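Local atomic coordinates of putative metal-dependent hydrolase (Bacillus subtilis, PDB entry 6KNS), a protein that is a metallo-beta-lactamase-fold protein that binds two zinc ions and is probably a hydrolase, perhaps a tRNA 3'-processing endoribonuclease like its family relatives. Residues L58-H70 and I133-M147. Sequence-based numbering, arbitrary orientation.
Sequences LDAVILSHYHHDH and ITFLKTIHPVTCYAM. With ZN (zinc ion), chain H; ZN (zinc ion), chain G; CA (calcium ion), chain F.
S64 and Y145 are joined backbone to backbone where the chain following strand 60-62 meets strand 145-150: Y145 N donates to S64 O (3.0 Å, N-H...O 160°), and a water bridges Y66 N to T143 O two residues further on. Beyond this join C144 SG, anti to its own backbone N (chi1 177°), sits over one face of the H65 ring, 3.3 Å from H65 ND1. That same ND1 donates in the ring plane to S64 OG (2.9 Å), which fixes the ring's rotation and leaves NE2 to the metal. H65 NE2, H67 ND1 and H140 NE2 bind one zinc ion, with D161 as fourth ligand; H140, its ND1 held by G194, turns its edge to the H65 face, planes at 89°. H65, H67, D69 and H70 form the HxHxDH motif of the metallo-beta-lactamase fold, at one edge of the two-sheet sandwich. D69 OD2 and H70 NE2 serve the second zinc, completed by H217 and the bridging D161. V142 CG2 rests over the centre of the H67 ring, 3.7 Å away, and also touches the H65 edge at CD2. Between the sheets, I62 and M147 meet end-on, I62 CG1 3.7 Å from M147 CE. I62 CD1 continues to the F135 ring edge (CE1, 3.7 Å) and to I133 CD1. At the far end of 58-70, D59 OD2 binds calcium with the carbonyl oxygens of D34 and K57.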
ATOM      1  N   LEU A  58      10.013 -15.043  -1.711  1.00 26.22           N
ATOM      2  CA  LEU A  58      10.004 -14.215  -2.896  1.00 25.10           C
ATOM      3  C   LEU A  58      11.452 -14.039  -3.379  1.00 24.53           C
ATOM      4  O   LEU A  58      12.306 -13.623  -2.611  1.00 25.71           O
ATOM      5  CB  LEU A  58       9.337 -12.889  -2.535  1.00 24.63           C
ATOM      6  CG  LEU A  58       8.929 -11.919  -3.629  1.00 25.70           C
ATOM      7  CD1 LEU A  58       7.763 -12.515  -4.481  1.00 24.11           C
ATOM      8  CD2 LEU A  58       8.546 -10.613  -2.943  1.00 22.76           C
ATOM      9  N   ASP A  59      11.746 -14.389  -4.624  1.00 23.92           N
ATOM     10  CA  ASP A  59      13.112 -14.369  -5.126  1.00 24.60           C
ATOM     11  C   ASP A  59      13.518 -13.048  -5.761  1.00 24.05           C
ATOM     12  O   ASP A  59      14.690 -12.691  -5.745  1.00 24.64           O
ATOM     13  CB  ASP A  59      13.326 -15.471  -6.160  1.00 25.73           C
ATOM     14  CG  ASP A  59      13.095 -16.871  -5.582  1.00 27.62           C
ATOM     15  OD1 ASP A  59      14.047 -17.494  -5.057  1.00 28.34           O
ATOM     16  OD2 ASP A  59      11.952 -17.329  -5.626  1.00 26.51           O
ATOM     17  N   ALA A  60      12.578 -12.335  -6.371  1.00 22.48           N
ATOM     18  CA  ALA A  60      12.934 -11.073  -7.005  1.00 21.93           C
ATOM     19  C   ALA A  60      11.697 -10.274  -7.293  1.00 20.26           C
ATOM     20  O   ALA A  60      10.609 -10.817  -7.347  1.00 20.87           O
ATOM     21  CB  ALA A  60      13.738 -11.327  -8.305  1.00 22.98           C
ATOM     22  N   VAL A  61      11.888  -8.973  -7.423  1.00 19.65           N
ATOM     23  CA  VAL A  61      10.866  -8.041  -7.820  1.00 18.47           C
ATOM     24  C   VAL A  61      11.404  -7.295  -9.041  1.00 19.34           C
ATOM     25  O   VAL A  61      12.596  -7.051  -9.134  1.00 19.33           O
ATOM     26  CB  VAL A  61      10.576  -7.036  -6.710  1.00 18.00           C
ATOM     27  CG1 VAL A  61       9.533  -5.993  -7.162  1.00 16.24           C
ATOM     28  CG2 VAL A  61      10.112  -7.759  -5.430  1.00 17.08           C
ATOM     29  N   ILE A  62      10.517  -6.938  -9.967  1.00 19.16           N
ATOM     30  CA  ILE A  62      10.866  -6.038 -11.075  1.00 19.41           C
ATOM     31  C   ILE A  62       9.742  -5.030 -11.255  1.00 18.53           C
ATOM     32  O   ILE A  62       8.552  -5.397 -11.154  1.00 18.95           O
ATOM     33  CB  ILE A  62      11.164  -6.798 -12.404  1.00 19.96           C
ATOM     34  CG1 ILE A  62      11.551  -5.824 -13.516  1.00 20.63           C
ATOM     35  CG2 ILE A  62       9.956  -7.577 -12.897  1.00 21.35           C
ATOM     36  CD1 ILE A  62      12.306  -6.542 -14.664  1.00 22.59           C
ATOM     37  N   LEU A  63      10.143  -3.785 -11.489  1.00 18.28           N
ATOM     38  CA  LEU A  63       9.282  -2.625 -11.543  1.00 17.89           C
ATOM     39  C   LEU A  63       9.277  -1.981 -12.936  1.00 19.12           C
ATOM     40  O   LEU A  63      10.318  -1.647 -13.465  1.00 19.26           O
ATOM     41  CB  LEU A  63       9.796  -1.589 -10.552  1.00 17.47           C
ATOM     42  CG  LEU A  63       9.836  -2.077  -9.109  1.00 16.53           C
ATOM     43  CD1 LEU A  63      10.382  -0.935  -8.228  1.00 16.40           C
ATOM     44  CD2 LEU A  63       8.426  -2.555  -8.611  1.00 12.65           C
ATOM     45  N   SER A  64       8.092  -1.858 -13.544  1.00 18.90           N
ATOM     46  CA  SER A  64       7.987  -1.296 -14.893  1.00 19.90           C
ATOM     47  C   SER A  64       8.285   0.217 -14.871  1.00 19.64           C
ATOM     48  O   SER A  64       8.878   0.745 -15.816  1.00 19.99           O
ATOM     49  CB  SER A  64       6.583  -1.488 -15.457  1.00 19.90           C
ATOM     50  OG  SER A  64       5.619  -0.920 -14.570  1.00 18.83           O
ATOM     51  N   HIS A  65       7.847   0.889 -13.813  1.00 17.97           N
ATOM     52  CA  HIS A  65       8.027   2.316 -13.663  1.00 18.30           C
ATOM     53  C   HIS A  65       7.686   2.756 -12.247  1.00 18.53           C
ATOM     54  O   HIS A  65       7.228   1.935 -11.435  1.00 18.10           O
ATOM     55  CB  HIS A  65       7.229   3.100 -14.702  1.00 18.45           C
ATOM     56  CG  HIS A  65       5.729   3.077 -14.546  1.00 20.66           C
ATOM     57  ND1 HIS A  65       4.974   1.924 -14.631  1.00 18.09           N
ATOM     58  CD2 HIS A  65       4.841   4.103 -14.441  1.00 19.92           C
ATOM     59  CE1 HIS A  65       3.691   2.249 -14.554  1.00 21.33           C
ATOM     60  NE2 HIS A  65       3.583   3.562 -14.434  1.00 16.43           N
ATOM     61  N   TYR A  66       7.916   4.027 -11.940  1.00 18.18           N
ATOM     62  CA  TYR A  66       7.855   4.473 -10.565  1.00 19.04           C
ATOM     63  C   TYR A  66       6.638   5.308 -10.175  1.00 19.90           C
ATOM     64  O   TYR A  66       6.650   5.996  -9.156  1.00 20.48           O
ATOM     65  CB  TYR A  66       9.137   5.238 -10.245  1.00 19.59           C
ATOM     66  CG  TYR A  66      10.426   4.404 -10.417  1.00 19.17           C
ATOM     67  CD1 TYR A  66      10.747   3.425  -9.499  1.00 19.72           C
ATOM     68  CD2 TYR A  66      11.297   4.620 -11.450  1.00 18.77           C
ATOM     69  CE1 TYR A  66      11.890   2.682  -9.598  1.00 19.90           C
ATOM     70  CE2 TYR A  66      12.498   3.858 -11.564  1.00 19.50           C
ATOM     71  CZ  TYR A  66      12.761   2.881 -10.639  1.00 19.60           C
ATOM     72  OH  TYR A  66      13.899   2.108 -10.648  1.00 18.24           O
ATOM     73  N   HIS A  67       5.556   5.180 -10.919  1.00 19.80           N
ATOM     74  CA  HIS A  67       4.262   5.747 -10.507  1.00 18.72           C
ATOM     75  C   HIS A  67       3.800   5.017  -9.229  1.00 18.55           C
ATOM     76  O   HIS A  67       4.022   3.810  -9.095  1.00 18.03           O
ATOM     77  CB  HIS A  67       3.221   5.559 -11.625  1.00 17.80           C
ATOM     78  CG  HIS A  67       3.125   6.693 -12.595  1.00 18.28           C
ATOM     79  ND1 HIS A  67       2.503   6.570 -13.826  1.00 17.46           N
ATOM     80  CD2 HIS A  67       3.495   7.998 -12.487  1.00 18.99           C
ATOM     81  CE1 HIS A  67       2.525   7.745 -14.447  1.00 18.93           C
ATOM     82  NE2 HIS A  67       3.125   8.625 -13.657  1.00 19.33           N
ATOM     83  N   HIS A  68       3.146   5.749  -8.318  1.00 18.62           N
ATOM     84  CA  HIS A  68       2.709   5.230  -7.008  1.00 18.41           C
ATOM     85  C   HIS A  68       1.956   3.922  -7.068  1.00 17.81           C
ATOM     86  O   HIS A  68       2.174   3.002  -6.268  1.00 18.15           O
ATOM     87  CB  HIS A  68       1.786   6.230  -6.317  1.00 18.51           C
ATOM     88  CG  HIS A  68       2.423   7.529  -6.022  1.00 19.91           C
ATOM     89  ND1 HIS A  68       3.584   7.648  -5.279  1.00 20.45           N
ATOM     90  CD2 HIS A  68       2.065   8.790  -6.385  1.00 20.79           C
ATOM     91  CE1 HIS A  68       3.891   8.937  -5.178  1.00 20.44           C
ATOM     92  NE2 HIS A  68       2.993   9.638  -5.848  1.00 18.62           N
ATOM     93  N   ASP A  69       1.053   3.819  -8.025  1.00 17.70           N
ATOM     94  CA  ASP A  69       0.266   2.587  -8.170  1.00 16.69           C
ATOM     95  C   ASP A  69       1.044   1.344  -8.634  1.00 16.71           C
ATOM     96  O   ASP A  69       0.479   0.241  -8.667  1.00 16.91           O
ATOM     97  CB  ASP A  69      -0.982   2.835  -9.020  1.00 17.06           C
ATOM     98  CG  ASP A  69      -0.648   3.264 -10.437  1.00 16.74           C
ATOM     99  OD1 ASP A  69       0.208   4.137 -10.579  1.00 15.80           O
ATOM    100  OD2 ASP A  69      -1.254   2.736 -11.383  1.00 15.79           O
ATOM    101  N   HIS A  70       2.340   1.493  -8.900  1.00 16.49           N
ATOM    102  CA  HIS A  70       3.216   0.357  -9.203  1.00 16.58           C
ATOM    103  C   HIS A  70       4.335   0.106  -8.175  1.00 16.77           C
ATOM    104  O   HIS A  70       5.030  -0.902  -8.277  1.00 17.43           O
ATOM    105  CB  HIS A  70       3.828   0.560 -10.598  1.00 16.92           C
ATOM    106  CG  HIS A  70       2.786   0.596 -11.670  1.00 16.86           C
ATOM    107  ND1 HIS A  70       2.590  -0.437 -12.562  1.00 16.45           N
ATOM    108  CD2 HIS A  70       1.816   1.505 -11.915  1.00 16.33           C
ATOM    109  CE1 HIS A  70       1.548  -0.139 -13.327  1.00 20.97           C
ATOM    110  NE2 HIS A  70       1.076   1.048 -12.965  1.00 16.69           N
ATOM    111  N   ILE A 133      13.948 -11.886 -19.451  1.00 28.73           N
ATOM    112  CA  ILE A 133      13.082 -10.725 -19.637  1.00 26.77           C
ATOM    113  C   ILE A 133      13.739  -9.774 -20.630  1.00 27.10           C
ATOM    114  O   ILE A 133      14.942  -9.500 -20.535  1.00 27.11           O
ATOM    115  CB  ILE A 133      12.830  -9.983 -18.274  1.00 25.50           C
ATOM    116  CG1 ILE A 133      12.387 -10.975 -17.201  1.00 25.01           C
ATOM    117  CG2 ILE A 133      11.769  -8.874 -18.427  1.00 21.71           C
ATOM    118  CD1 ILE A 133      12.130 -10.330 -15.874  1.00 24.93           C
ATOM    119  N   THR A 134      12.947  -9.289 -21.581  1.00 26.89           N
ATOM    120  CA  THR A 134      13.351  -8.227 -22.501  1.00 27.60           C
ATOM    121  C   THR A 134      12.311  -7.103 -22.393  1.00 26.84           C
ATOM    122  O   THR A 134      11.194  -7.326 -21.897  1.00 26.54           O
ATOM    123  CB  THR A 134      13.468  -8.709 -23.985  1.00 29.07           C
ATOM    124  OG1 THR A 134      12.306  -9.453 -24.329  1.00 30.37           O
ATOM    125  CG2 THR A 134      14.765  -9.569 -24.254  1.00 29.01           C
ATOM    126  N   PHE A 135      12.670  -5.910 -22.855  1.00 27.41           N
ATOM    127  CA  PHE A 135      11.960  -4.658 -22.495  1.00 26.09           C
ATOM    128  C   PHE A 135      11.608  -3.825 -23.720  1.00 26.74           C
ATOM    129  O   PHE A 135      12.329  -3.857 -24.698  1.00 27.12           O
ATOM    130  CB  PHE A 135      12.854  -3.815 -21.599  1.00 25.45           C
ATOM    131  CG  PHE A 135      13.253  -4.519 -20.338  1.00 25.93           C
ATOM    132  CD1 PHE A 135      12.413  -4.531 -19.235  1.00 25.17           C
ATOM    133  CD2 PHE A 135      14.412  -5.241 -20.283  1.00 27.72           C
ATOM    134  CE1 PHE A 135      12.750  -5.221 -18.072  1.00 25.98           C
ATOM    135  CE2 PHE A 135      14.765  -5.911 -19.119  1.00 28.29           C
ATOM    136  CZ  PHE A 135      13.919  -5.916 -18.019  1.00 26.03           C
ATOM    137  N   LEU A 136      10.517  -3.073 -23.640  1.00 26.10           N
ATOM    138  CA  LEU A 136      10.181  -2.051 -24.643  1.00 26.72           C
ATOM    139  C   LEU A 136       9.769  -0.772 -23.905  1.00 26.55           C
ATOM    140  O   LEU A 136       8.891  -0.808 -23.025  1.00 24.03           O
ATOM    141  CB  LEU A 136       9.049  -2.527 -25.541  1.00 26.58           C
ATOM    142  CG  LEU A 136       8.475  -1.561 -26.585  1.00 28.26           C
ATOM    143  CD1 LEU A 136       9.519  -1.235 -27.677  1.00 26.96           C
ATOM    144  CD2 LEU A 136       7.188  -2.135 -27.217  1.00 25.71           C
ATOM    145  N   LYS A 137      10.394   0.358 -24.249  1.00 27.54           N
ATOM    146  CA  LYS A 137       9.970   1.639 -23.670  1.00 27.71           C
ATOM    147  C   LYS A 137       8.542   1.982 -24.105  1.00 27.27           C
ATOM    148  O   LYS A 137       8.194   1.798 -25.272  1.00 27.35           O
ATOM    149  CB  LYS A 137      10.899   2.737 -24.106  1.00 29.89           C
ATOM    150  CG  LYS A 137      10.829   3.978 -23.231  1.00 31.54           C
ATOM    151  CD  LYS A 137      12.092   4.862 -23.536  1.00 36.63           C
ATOM    152  CE  LYS A 137      12.059   6.149 -22.726  1.00 38.16           C
ATOM    153  NZ  LYS A 137      10.714   6.790 -22.875  1.00 38.75           N
ATOM    154  N   THR A 138       7.711   2.431 -23.160  1.00 25.52           N
ATOM    155  CA  THR A 138       6.315   2.750 -23.472  1.00 25.18           C
ATOM    156  C   THR A 138       6.141   4.265 -23.695  1.00 25.46           C
ATOM    157  O   THR A 138       7.045   5.046 -23.441  1.00 24.83           O
ATOM    158  CB  THR A 138       5.380   2.251 -22.364  1.00 24.30           C
ATOM    159  OG1 THR A 138       5.647   2.933 -21.127  1.00 22.65           O
ATOM    160  CG2 THR A 138       5.549   0.707 -22.156  1.00 23.31           C
ATOM    161  N   ILE A 139       4.975   4.664 -24.179  1.00 25.70           N
ATOM    162  CA  ILE A 139       4.648   6.065 -24.295  1.00 26.38           C
ATOM    163  C   ILE A 139       3.828   6.370 -23.061  1.00 25.24           C
ATOM    164  O   ILE A 139       2.688   5.939 -22.952  1.00 25.06           O
ATOM    165  CB  ILE A 139       3.875   6.378 -25.560  1.00 27.12           C
ATOM    166  CG1 ILE A 139       4.581   5.757 -26.782  1.00 29.19           C
ATOM    167  CG2 ILE A 139       3.709   7.893 -25.692  1.00 26.82           C
ATOM    168  CD1 ILE A 139       4.140   6.365 -28.131  1.00 29.98           C
ATOM    169  N   HIS A 140       4.443   7.062 -22.098  1.00 24.71           N
ATOM    170  CA  HIS A 140       3.818   7.281 -20.798  1.00 23.66           C
ATOM    171  C   HIS A 140       4.388   8.568 -20.170  1.00 24.28           C
ATOM    172  O   HIS A 140       5.463   8.997 -20.539  1.00 25.27           O
ATOM    173  CB  HIS A 140       4.092   6.057 -19.924  1.00 23.16           C
ATOM    174  CG  HIS A 140       3.137   5.896 -18.803  1.00 22.14           C
ATOM    175  ND1 HIS A 140       1.777   5.871 -19.001  1.00 20.17           N
ATOM    176  CD2 HIS A 140       3.332   5.766 -17.466  1.00 21.46           C
ATOM    177  CE1 HIS A 140       1.172   5.722 -17.836  1.00 17.17           C
ATOM    178  NE2 HIS A 140       2.091   5.658 -16.892  1.00 20.79           N
ATOM    179  N   PRO A 141       3.645   9.230 -19.269  1.00 23.70           N
ATOM    180  CA  PRO A 141       4.203  10.491 -18.777  1.00 23.86           C
ATOM    181  C   PRO A 141       5.461  10.378 -17.927  1.00 23.30           C
ATOM    182  O   PRO A 141       6.030  11.394 -17.633  1.00 23.19           O
ATOM    183  CB  PRO A 141       3.061  11.106 -17.933  1.00 23.94           C
ATOM    184  CG  PRO A 141       1.864  10.261 -18.154  1.00 23.80           C
ATOM    185  CD  PRO A 141       2.262   9.001 -18.829  1.00 23.34           C
ATOM    186  N   VAL A 142       5.827   9.187 -17.436  1.00 23.50           N
ATOM    187  CA  VAL A 142       7.156   8.938 -16.872  1.00 22.41           C
ATOM    188  C   VAL A 142       7.759   7.764 -17.617  1.00 23.17           C
ATOM    189  O   VAL A 142       7.052   7.008 -18.277  1.00 24.42           O
ATOM    190  CB  VAL A 142       7.154   8.639 -15.344  1.00 22.73           C
ATOM    191  CG1 VAL A 142       6.682   9.874 -14.525  1.00 21.50           C
ATOM    192  CG2 VAL A 142       6.337   7.369 -14.992  1.00 22.09           C
ATOM    193  N   THR A 143       9.072   7.617 -17.526  1.00 22.44           N
ATOM    194  CA  THR A 143       9.781   6.513 -18.128  1.00 22.88           C
ATOM    195  C   THR A 143       9.165   5.201 -17.677  1.00 22.17           C
ATOM    196  O   THR A 143       8.937   4.974 -16.480  1.00 20.80           O
ATOM    197  CB  THR A 143      11.267   6.547 -17.718  1.00 23.42           C
ATOM    198  OG1 THR A 143      11.791   7.805 -18.093  1.00 23.06           O
ATOM    199  CG2 THR A 143      12.079   5.470 -18.395  1.00 22.29           C
ATOM    200  N   CYS A 144       8.848   4.348 -18.631  1.00 22.59           N
ATOM    201  CA  CYS A 144       8.195   3.107 -18.266  1.00 22.58           C
ATOM    202  C   CYS A 144       8.594   2.047 -19.272  1.00 23.46           C
ATOM    203  O   CYS A 144       8.797   2.383 -20.448  1.00 23.89           O
ATOM    204  CB  CYS A 144       6.662   3.314 -18.183  1.00 22.43           C
ATOM    205  SG  CYS A 144       5.771   1.819 -17.818  1.00 23.81           S
ATOM    206  N   TYR A 145       8.767   0.789 -18.813  1.00 23.06           N
ATOM    207  CA  TYR A 145       9.123  -0.305 -19.738  1.00 23.23           C
ATOM    208  C   TYR A 145       8.146  -1.459 -19.680  1.00 22.72           C
ATOM    209  O   TYR A 145       7.866  -1.981 -18.609  1.00 20.63           O
ATOM    210  CB  TYR A 145      10.554  -0.835 -19.491  1.00 24.07           C
ATOM    211  CG  TYR A 145      11.579   0.183 -19.809  1.00 23.12           C
ATOM    212  CD1 TYR A 145      12.161   0.255 -21.070  1.00 24.54           C
ATOM    213  CD2 TYR A 145      11.915   1.133 -18.874  1.00 23.02           C
ATOM    214  CE1 TYR A 145      13.101   1.256 -21.375  1.00 24.76           C
ATOM    215  CE2 TYR A 145      12.842   2.119 -19.156  1.00 25.50           C
ATOM    216  CZ  TYR A 145      13.440   2.173 -20.393  1.00 25.26           C
ATOM    217  OH  TYR A 145      14.342   3.180 -20.627  1.00 28.84           O
ATOM    218  N   ALA A 146       7.679  -1.875 -20.870  1.00 22.92           N
ATOM    219  CA  ALA A 146       6.932  -3.109 -21.031  1.00 22.63           C
ATOM    220  C   ALA A 146       7.908  -4.258 -20.937  1.00 22.94           C
ATOM    221  O   ALA A 146       9.108  -4.043 -21.107  1.00 23.97           O
ATOM    222  CB  ALA A 146       6.200  -3.133 -22.350  1.00 23.01           C
ATOM    223  N   MET A 147       7.412  -5.457 -20.636  1.00 22.47           N
ATOM    224  CA  MET A 147       8.277  -6.611 -20.442  1.00 23.45           C
ATOM    225  C   MET A 147       7.782  -7.840 -21.185  1.00 24.38           C
ATOM    226  O   MET A 147       6.585  -8.103 -21.244  1.00 24.15           O
ATOM    227  CB  MET A 147       8.376  -6.961 -18.973  1.00 22.67           C
ATOM    228  CG  MET A 147       8.883  -5.837 -18.108  1.00 24.14           C
ATOM    229  SD  MET A 147       8.683  -6.234 -16.363  1.00 24.34           S
ATOM    230  CE  MET A 147       8.846  -4.561 -15.740  1.00 23.62           C
TER
HETATM  231 ZN    ZN H 304       1.768   4.859 -14.808  1.00 24.88          ZN
HETATM  232 ZN    ZN G 303      -0.204   2.656 -13.680  1.00 29.88          ZN
HETATM  233 CA    CA F 302      11.715 -19.012  -3.659  1.00 63.01          CA
HETATM  234  O   HOH W   1       9.247   5.795 -13.905  1.00 19.29           O
HETATM  235  O   HOH W   2       9.288 -18.879  -4.396  1.00 35.22           O